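Local atomic coordinates of arginyl-tRNA synthetase, putative (Plasmodium falciparum, PDB entry 5JLD), a protein that probably attaches L-arginine to tRNA(Arg) in an ATP-dependent reaction, as a class I aminoacyl-tRNA synthetase of the malaria parasite. Residues A[80-85]-A[95-100]; A[128-133]-A[340-345]; A[451-456]-A[533-538]. All coordinates share one frame; numbering follows the deposited sequence.

Contact 1 (A[80-85]-A[95-100]); sequences TIFEEI and VKLSKD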
# COMPACT_ATOMS: atom_id res chain seq x y z
N THR A 80 -12.39 -28.99 -15.77
CA THR A 80 -13.07 -28.43 -16.93
C THR A 80 -12.78 -26.94 -17.07
O THR A 80 -13.00 -26.37 -18.13
CB THR A 80 -14.59 -28.64 -16.87
OG1 THR A 80 -15.13 -28.00 -15.72
CG2 THR A 80 -14.93 -30.13 -16.83
N ILE A 81 -12.29 -26.30 -16.01
CA ILE A 81 -12.01 -24.86 -16.09
C ILE A 81 -10.72 -24.57 -16.85
O ILE A 81 -10.44 -23.43 -17.22
CB ILE A 81 -11.93 -24.22 -14.70
CG1 ILE A 81 -10.70 -24.73 -13.94
CG2 ILE A 81 -13.21 -24.51 -13.92
CD1 ILE A 81 -10.42 -23.94 -12.69
N PHE A 82 -9.93 -25.61 -17.07
CA PHE A 82 -8.75 -25.51 -17.91
C PHE A 82 -9.13 -25.78 -19.36
O PHE A 82 -9.54 -26.89 -19.70
CB PHE A 82 -7.67 -26.49 -17.46
CG PHE A 82 -7.10 -26.18 -16.13
CD1 PHE A 82 -7.12 -24.89 -15.63
CD2 PHE A 82 -6.54 -27.19 -15.35
CE1 PHE A 82 -6.59 -24.59 -14.38
CE2 PHE A 82 -6.00 -26.90 -14.10
CZ PHE A 82 -6.03 -25.60 -13.62
N GLU A 83 -9.00 -24.78 -20.22
CA GLU A 83 -9.23 -24.98 -21.65
C GLU A 83 -8.08 -25.76 -22.24
O GLU A 83 -8.24 -26.53 -23.19
CB GLU A 83 -9.38 -23.64 -22.36
CG GLU A 83 -9.22 -23.70 -23.88
CD GLU A 83 -9.02 -22.33 -24.48
OE1 GLU A 83 -9.99 -21.54 -24.46
OE2 GLU A 83 -7.90 -22.04 -24.95
N GLU A 84 -6.90 -25.57 -21.66
CA GLU A 84 -5.70 -26.23 -22.13
C GLU A 84 -4.71 -26.38 -20.98
O GLU A 84 -4.61 -25.53 -20.10
CB GLU A 84 -5.08 -25.43 -23.28
CG GLU A 84 -3.60 -25.63 -23.48
CD GLU A 84 -3.05 -24.75 -24.58
OE1 GLU A 84 -3.86 -24.32 -25.44
OE2 GLU A 84 -1.84 -24.45 -24.58
N ILE A 85 -3.99 -27.50 -20.99
CA ILE A 85 -2.92 -27.75 -20.04
C ILE A 85 -1.82 -28.49 -20.80
O ILE A 85 -2.07 -29.51 -21.46
CB ILE A 85 -3.43 -28.54 -18.83
CG1 ILE A 85 -2.27 -28.99 -17.94
CG2 ILE A 85 -4.31 -29.72 -19.28
CD1 ILE A 85 -2.67 -29.34 -16.53
N VAL A 95 -1.30 -23.55 -18.18
CA VAL A 95 -2.73 -23.73 -18.32
C VAL A 95 -3.38 -22.45 -18.81
O VAL A 95 -2.87 -21.33 -18.57
CB VAL A 95 -3.41 -24.14 -16.99
CG1 VAL A 95 -2.91 -25.49 -16.53
CG2 VAL A 95 -3.18 -23.07 -15.90
N LYS A 96 -4.49 -22.64 -19.52
CA LYS A 96 -5.37 -21.56 -19.95
C LYS A 96 -6.73 -21.80 -19.34
O LYS A 96 -7.25 -22.92 -19.37
CB LYS A 96 -5.51 -21.51 -21.48
CG LYS A 96 -4.30 -21.02 -22.24
CD LYS A 96 -4.61 -20.91 -23.73
CE LYS A 96 -3.38 -20.53 -24.54
NZ LYS A 96 -3.62 -20.61 -26.01
N LEU A 97 -7.31 -20.74 -18.79
CA LEU A 97 -8.66 -20.83 -18.28
C LEU A 97 -9.64 -20.88 -19.45
O LEU A 97 -9.45 -20.19 -20.44
CB LEU A 97 -8.97 -19.64 -17.37
CG LEU A 97 -7.98 -19.53 -16.22
CD1 LEU A 97 -8.17 -18.23 -15.49
CD2 LEU A 97 -8.21 -20.71 -15.28
N SER A 98 -10.67 -21.69 -19.32
CA SER A 98 -11.71 -21.76 -20.35
C SER A 98 -12.52 -20.47 -20.44
O SER A 98 -12.61 -19.68 -19.49
CB SER A 98 -12.66 -22.92 -20.07
OG SER A 98 -13.44 -22.63 -18.92
N LYS A 99 -13.09 -20.27 -21.62
CA LYS A 99 -14.01 -19.19 -21.92
C LYS A 99 -15.20 -19.20 -20.94
O LYS A 99 -15.65 -18.15 -20.45
CB LYS A 99 -14.46 -19.33 -23.39
CG LYS A 99 -15.71 -18.59 -23.81
CD LYS A 99 -16.09 -18.96 -25.25
CE LYS A 99 -17.27 -18.14 -25.75
NZ LYS A 99 -18.51 -18.38 -24.95
N ASP A 100 -15.69 -20.40 -20.63
CA ASP A 100 -16.86 -20.50 -19.77
C ASP A 100 -16.53 -20.19 -18.31
O ASP A 100 -17.30 -19.51 -17.63
CB ASP A 100 -17.51 -21.89 -19.86
CG ASP A 100 -18.80 -21.97 -19.07
OD1 ASP A 100 -19.82 -21.41 -19.51
OD2 ASP A 100 -18.78 -22.59 -17.98
O HOH W 1 -9.20 -19.49 -23.24

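Contact 2 (A[128-133]-A[340-345]); sequences NENYGN and NCNCVI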
# COMPACT_ATOMS: atom_id res chain seq x y z
N ASN A 128 -4.73 -19.74 9.18
CA ASN A 128 -4.04 -19.54 10.44
C ASN A 128 -3.77 -18.06 10.63
O ASN A 128 -3.62 -17.60 11.75
CB ASN A 128 -2.74 -20.34 10.49
CG ASN A 128 -1.64 -19.73 9.62
OD1 ASN A 128 -1.51 -20.05 8.44
ND2 ASN A 128 -0.84 -18.84 10.21
N GLU A 129 -3.71 -17.30 9.53
CA GLU A 129 -3.35 -15.88 9.59
C GLU A 129 -4.52 -15.01 10.04
O GLU A 129 -5.63 -15.11 9.51
CB GLU A 129 -2.83 -15.39 8.24
CG GLU A 129 -1.58 -16.10 7.74
CD GLU A 129 -1.14 -15.59 6.38
OE1 GLU A 129 -0.21 -14.76 6.33
OE2 GLU A 129 -1.73 -16.00 5.35
N ASN A 130 -4.26 -14.15 11.02
CA ASN A 130 -5.29 -13.28 11.58
C ASN A 130 -5.06 -11.83 11.14
O ASN A 130 -3.97 -11.30 11.28
CB ASN A 130 -5.28 -13.40 13.11
CG ASN A 130 -6.49 -12.74 13.77
OD1 ASN A 130 -7.10 -11.82 13.23
ND2 ASN A 130 -6.82 -13.21 14.97
N TYR A 131 -6.10 -11.18 10.62
CA TYR A 131 -6.00 -9.76 10.29
C TYR A 131 -7.11 -8.99 11.00
O TYR A 131 -7.61 -8.00 10.48
CB TYR A 131 -6.09 -9.52 8.78
CG TYR A 131 -4.83 -9.92 8.03
CD1 TYR A 131 -3.73 -9.08 7.99
CD2 TYR A 131 -4.75 -11.14 7.34
CE1 TYR A 131 -2.58 -9.43 7.31
CE2 TYR A 131 -3.59 -11.51 6.65
CZ TYR A 131 -2.52 -10.64 6.63
OH TYR A 131 -1.35 -10.98 5.97
N GLY A 132 -7.47 -9.45 12.20
CA GLY A 132 -8.52 -8.82 12.99
C GLY A 132 -8.28 -7.33 13.13
O GLY A 132 -9.13 -6.51 12.77
N ASN A 133 -7.11 -6.96 13.64
CA ASN A 133 -6.79 -5.55 13.81
C ASN A 133 -5.47 -5.24 13.13
O ASN A 133 -4.45 -5.82 13.48
CB ASN A 133 -6.71 -5.16 15.29
CG ASN A 133 -7.99 -5.42 16.05
OD1 ASN A 133 -9.05 -4.89 15.73
ND2 ASN A 133 -7.87 -6.21 17.12
N ASN A 340 -4.56 -4.65 20.69
CA ASN A 340 -4.70 -6.04 20.24
C ASN A 340 -4.43 -6.22 18.75
O ASN A 340 -5.12 -6.98 18.07
CB ASN A 340 -6.10 -6.57 20.61
CG ASN A 340 -6.31 -6.64 22.13
OD1 ASN A 340 -5.70 -7.48 22.79
ND2 ASN A 340 -7.15 -5.76 22.69
N CYS A 341 -3.40 -5.54 18.26
CA CYS A 341 -3.05 -5.59 16.84
C CYS A 341 -2.59 -6.98 16.42
O CYS A 341 -1.80 -7.64 17.11
CB CYS A 341 -1.97 -4.56 16.52
SG CYS A 341 -2.59 -2.86 16.43
N ASN A 342 -3.08 -7.42 15.26
CA ASN A 342 -2.66 -8.69 14.68
C ASN A 342 -1.63 -8.47 13.58
O ASN A 342 -0.85 -9.36 13.23
CB ASN A 342 -3.87 -9.43 14.15
CG ASN A 342 -4.91 -9.64 15.24
OD1 ASN A 342 -6.00 -9.05 15.20
ND2 ASN A 342 -4.57 -10.46 16.23
N CYS A 343 -1.59 -7.25 13.07
CA CYS A 343 -0.60 -6.89 12.09
C CYS A 343 -0.20 -5.42 12.29
O CYS A 343 -1.04 -4.54 12.41
CB CYS A 343 -1.14 -7.14 10.67
SG CYS A 343 -0.05 -6.63 9.33
N VAL A 344 1.10 -5.17 12.35
CA VAL A 344 1.61 -3.81 12.48
C VAL A 344 2.62 -3.50 11.41
O VAL A 344 3.67 -4.16 11.29
CB VAL A 344 2.26 -3.53 13.85
CG1 VAL A 344 2.62 -2.05 13.96
CG2 VAL A 344 1.33 -3.93 14.98
N ILE A 345 2.32 -2.46 10.65
CA ILE A 345 3.10 -2.14 9.50
C ILE A 345 3.74 -0.78 9.69
O ILE A 345 3.05 0.18 9.93
CB ILE A 345 2.20 -2.15 8.23
CG1 ILE A 345 1.70 -3.57 7.95
CG2 ILE A 345 2.94 -1.55 7.06
CD1 ILE A 345 0.47 -3.61 7.00

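Contact 3 (A[451-456]-A[533-538]); sequences FDLKQH and MLVHKL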
# COMPACT_ATOMS: atom_id res chain seq x y z
N PHE A 451 2.64 8.48 -9.81
CA PHE A 451 4.03 8.46 -10.24
C PHE A 451 4.87 7.91 -9.11
O PHE A 451 5.84 7.20 -9.35
CB PHE A 451 4.54 9.84 -10.65
CG PHE A 451 5.78 9.79 -11.52
CD1 PHE A 451 5.69 9.44 -12.86
CD2 PHE A 451 7.03 10.11 -10.99
CE1 PHE A 451 6.83 9.41 -13.67
CE2 PHE A 451 8.17 10.08 -11.79
CZ PHE A 451 8.07 9.72 -13.14
N ASP A 452 4.50 8.21 -7.87
CA ASP A 452 5.26 7.61 -6.79
C ASP A 452 4.96 6.11 -6.64
O ASP A 452 5.87 5.28 -6.58
CB ASP A 452 5.00 8.32 -5.46
CG ASP A 452 6.00 7.92 -4.39
OD1 ASP A 452 5.96 6.74 -3.95
OD2 ASP A 452 6.84 8.79 -4.01
N LEU A 453 3.68 5.75 -6.56
CA LEU A 453 3.33 4.37 -6.23
C LEU A 453 3.67 3.38 -7.35
O LEU A 453 3.80 2.20 -7.08
CB LEU A 453 1.83 4.26 -5.88
CG LEU A 453 1.43 4.99 -4.58
CD1 LEU A 453 -0.02 4.72 -4.21
CD2 LEU A 453 2.36 4.61 -3.42
N LYS A 454 3.86 3.85 -8.58
CA LYS A 454 4.21 2.94 -9.67
C LYS A 454 5.67 2.47 -9.55
O LYS A 454 6.03 1.43 -10.08
CB LYS A 454 3.98 3.59 -11.04
CG LYS A 454 5.05 4.60 -11.44
CD LYS A 454 4.94 4.95 -12.91
CE LYS A 454 6.10 5.81 -13.37
NZ LYS A 454 6.11 5.95 -14.84
N GLN A 455 6.49 3.23 -8.83
CA GLN A 455 7.88 2.85 -8.58
C GLN A 455 7.93 1.73 -7.54
O GLN A 455 7.14 1.74 -6.60
CB GLN A 455 8.70 4.04 -8.06
CG GLN A 455 8.30 5.41 -8.59
CD GLN A 455 8.83 5.69 -9.99
OE1 GLN A 455 9.75 5.01 -10.45
NE2 GLN A 455 8.26 6.69 -10.66
N HIS A 456 8.86 0.80 -7.69
CA HIS A 456 9.19 -0.09 -6.57
C HIS A 456 9.51 0.82 -5.37
O HIS A 456 10.29 1.76 -5.50
CB HIS A 456 10.38 -1.00 -6.91
CG HIS A 456 10.58 -2.13 -5.94
ND1 HIS A 456 10.88 -1.92 -4.60
CD2 HIS A 456 10.58 -3.47 -6.12
CE1 HIS A 456 11.03 -3.09 -4.01
NE2 HIS A 456 10.85 -4.05 -4.91
N MET A 533 3.69 -6.36 0.65
CA MET A 533 3.38 -4.93 0.66
C MET A 533 3.97 -4.16 -0.51
O MET A 533 4.24 -2.97 -0.39
CB MET A 533 3.87 -4.28 1.97
CG MET A 533 3.04 -4.66 3.19
SD MET A 533 1.33 -4.12 3.04
CE MET A 533 0.54 -5.52 3.83
N LEU A 534 4.15 -4.81 -1.66
CA LEU A 534 4.63 -4.09 -2.83
C LEU A 534 3.44 -3.58 -3.65
O LEU A 534 2.92 -4.29 -4.53
CB LEU A 534 5.56 -4.97 -3.68
CG LEU A 534 6.75 -5.55 -2.90
CD1 LEU A 534 7.49 -6.62 -3.72
CD2 LEU A 534 7.70 -4.44 -2.47
N VAL A 535 3.03 -2.34 -3.37
CA VAL A 535 1.81 -1.79 -3.94
C VAL A 535 2.00 -1.34 -5.39
O VAL A 535 1.01 -1.04 -6.08
CB VAL A 535 1.27 -0.58 -3.12
CG1 VAL A 535 1.38 -0.85 -1.60
CG2 VAL A 535 2.01 0.68 -3.50
N HIS A 536 3.25 -1.25 -5.85
CA HIS A 536 3.46 -0.90 -7.26
C HIS A 536 2.83 -1.98 -8.17
O HIS A 536 2.34 -1.67 -9.27
CB HIS A 536 4.96 -0.69 -7.58
CG HIS A 536 5.77 -1.95 -7.62
ND1 HIS A 536 6.40 -2.47 -6.50
CD2 HIS A 536 6.09 -2.77 -8.64
CE1 HIS A 536 7.05 -3.56 -6.84
NE2 HIS A 536 6.89 -3.77 -8.13
N LYS A 537 2.79 -3.22 -7.68
CA LYS A 537 2.10 -4.31 -8.36
C LYS A 537 0.66 -3.94 -8.67
O LYS A 537 0.14 -4.30 -9.72
CB LYS A 537 2.16 -5.59 -7.54
CG LYS A 537 3.52 -6.26 -7.55
CD LYS A 537 3.92 -6.57 -9.00
CE LYS A 537 4.91 -7.72 -9.10
NZ LYS A 537 5.22 -8.01 -10.53
N LEU A 538 0.02 -3.18 -7.78
CA LEU A 538 -1.35 -2.73 -8.01
C LEU A 538 -1.36 -1.69 -9.14
O LEU A 538 -2.15 -1.78 -10.08
CB LEU A 538 -1.98 -2.18 -6.71
CG LEU A 538 -3.39 -1.58 -6.73
CD1 LEU A 538 -4.39 -2.52 -7.41
CD2 LEU A 538 -3.86 -1.25 -5.29

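Contact 1 (A[80-85]-A[95-100])
A classic beta bulge in an antiparallel hairpin sets the geometry here: E83 and E84 both face K96, so the register between strands 82-86 and 93-97 slips by one residue. The backbone of K96 bonds to both residues of the bulge. Its O accepts from E83 N at 2.7 Å, in the carbonyl plane but bent (140° at the hydrogen), while its N donates to E84 O at 3.0 Å along a straighter line. Beyond the bulge S98 N reaches I81 O at 2.7 Å, approaching from above the carbonyl plane. Strand 82-86 is an outer strand of the four-stranded antiparallel sheet in the N-terminal domain of arginyl-tRNA synthetases, with 93-97 inside it, and the two faces of the hairpin differ sharply. On the apolar one, V95 lays CG1 squarely over the F82 ring, 4.0 Å from the centroid and 4° off the normal. The same methyl lies alongside I85, 3.8 Å from its CG1, and I14 and I17 of helix 10-25 pack on F82. The other face carries E84 and K96, extended side by side and pointing the same way; their salt bridge, E84 OE1 to K96 NZ, is long at 3.8 Å. E83 starts toward 95-100, and a water donates to both its OE1 and L97 O. Where the strand ends, S98 takes the N-cap position of helix 99-108, its OG accepting from Y101 N.

Contact 2 (A[128-133]-A[340-345])
The backbone of N133 and, from N342, the backbone N and side-chain OD1 make the tight half of this contact. N133 O accepts two bonds, from N342 N at 2.8 Å and from C343 N at 3.2 Å, both in the carbonyl plane. In return N342, with CG anti to its carbonyl carbon (chi1 -56°), turns OD1 back so that a lone pair in the amide plane receives N133 N at 2.8 Å. The N133 side chain then reaches along the other segment: ND2 donates to N340 O at 3.0 Å, in line with its own amide plane but well above the plane of the acceptor carbonyl, while OD1 bonds to N171. These bonds lie where two parallel strands start side by side, 133-137 and 343-349, in the sheet of the class I catalytic domain, whose nucleotide-binding fold is of Rossmann type. Deeper in, the buried Y131 ring meets C343 obliquely, CD1 to CB 4.2 Å, and its hydroxyl bonds to K374 of strand 374-380, next to 343-349 in the sheet. Contact is looser toward the exposed N130. Its amide stacks on that of N342 with planes 14° apart and CG to CG 3.8 Å, without a hydrogen bond between them. N130 OD1 instead closes an Asx turn by accepting G132 N at 2.6 Å, and N342 ND2 turns to D370.

Contact 3 (A[451-456]-A[533-538])
This is an interdomain contact with no hydrogen bond between the two segments, made where the last part of helix 436-453 in the class I catalytic domain and the residues after it meet the residues leading into helix 536-556 of the all-helical DALR anticodon-binding domain. H536 is its centre. With CG in the crowded position between the backbone N and the carbonyl carbon (chi1 73°), its ring is brought against the chain at 454-456. CB of H536 lies close to successive carbonyl oxygens of 453-455, including L453 O at 3.2 Å and Q455 O at 3.4 Å. A CA-H...O contact runs from H536 CA to L453 O at 3.1 Å, so main chain approaches main chain closely. Over one face of the H536 imidazole sits the H456 backbone, its CA 4.0 Å from the ring centroid in a CH-pi contact; the opposite face has CG of K537 toward its rim. The two imidazoles meet obliquely, planes 32° apart, with H456 CD2 3.6 Å from H536 CE1. H456 ND1 accepts from N458 N, a bond that would favour a proton on NE2 if the ring is neutral and that would restrain the turn of the ring. Q455 starts away from 533-538, and its NE2 donates to F451 O one turn back. On the buried side L453, also packed on I156 and I157 of helix 149-167, crosses V535 obliquely. At the other end L534 crosses H456 obliquely, its CD2 3.9 Å from H456 CE1.

In the fold
The three contacts lie in series along the chain and follow its domain order. All are partly buried, each with buried apolar side chains; contacts 1 and 2 include exposed residues, whereas contact 3 has none among those that touch. Contact 1, its centre about 32 Å from the centre of the chain, ties neighbouring strands within the N-terminal domain. Contact 2 joins segments over 200 residues apart in the catalytic domain, and contact 3, the most central, joins that domain to the anticodon-binding one. Their chemistry follows: bulged antiparallel strand pairing in contact 1, asparagine amides supplementing backbone bonds in contact 2, and van der Waals and CH-pi packing in contact 3. Contacts 2 and 3 touch where I345 CD1 meets M533 CE at 3.7 Å.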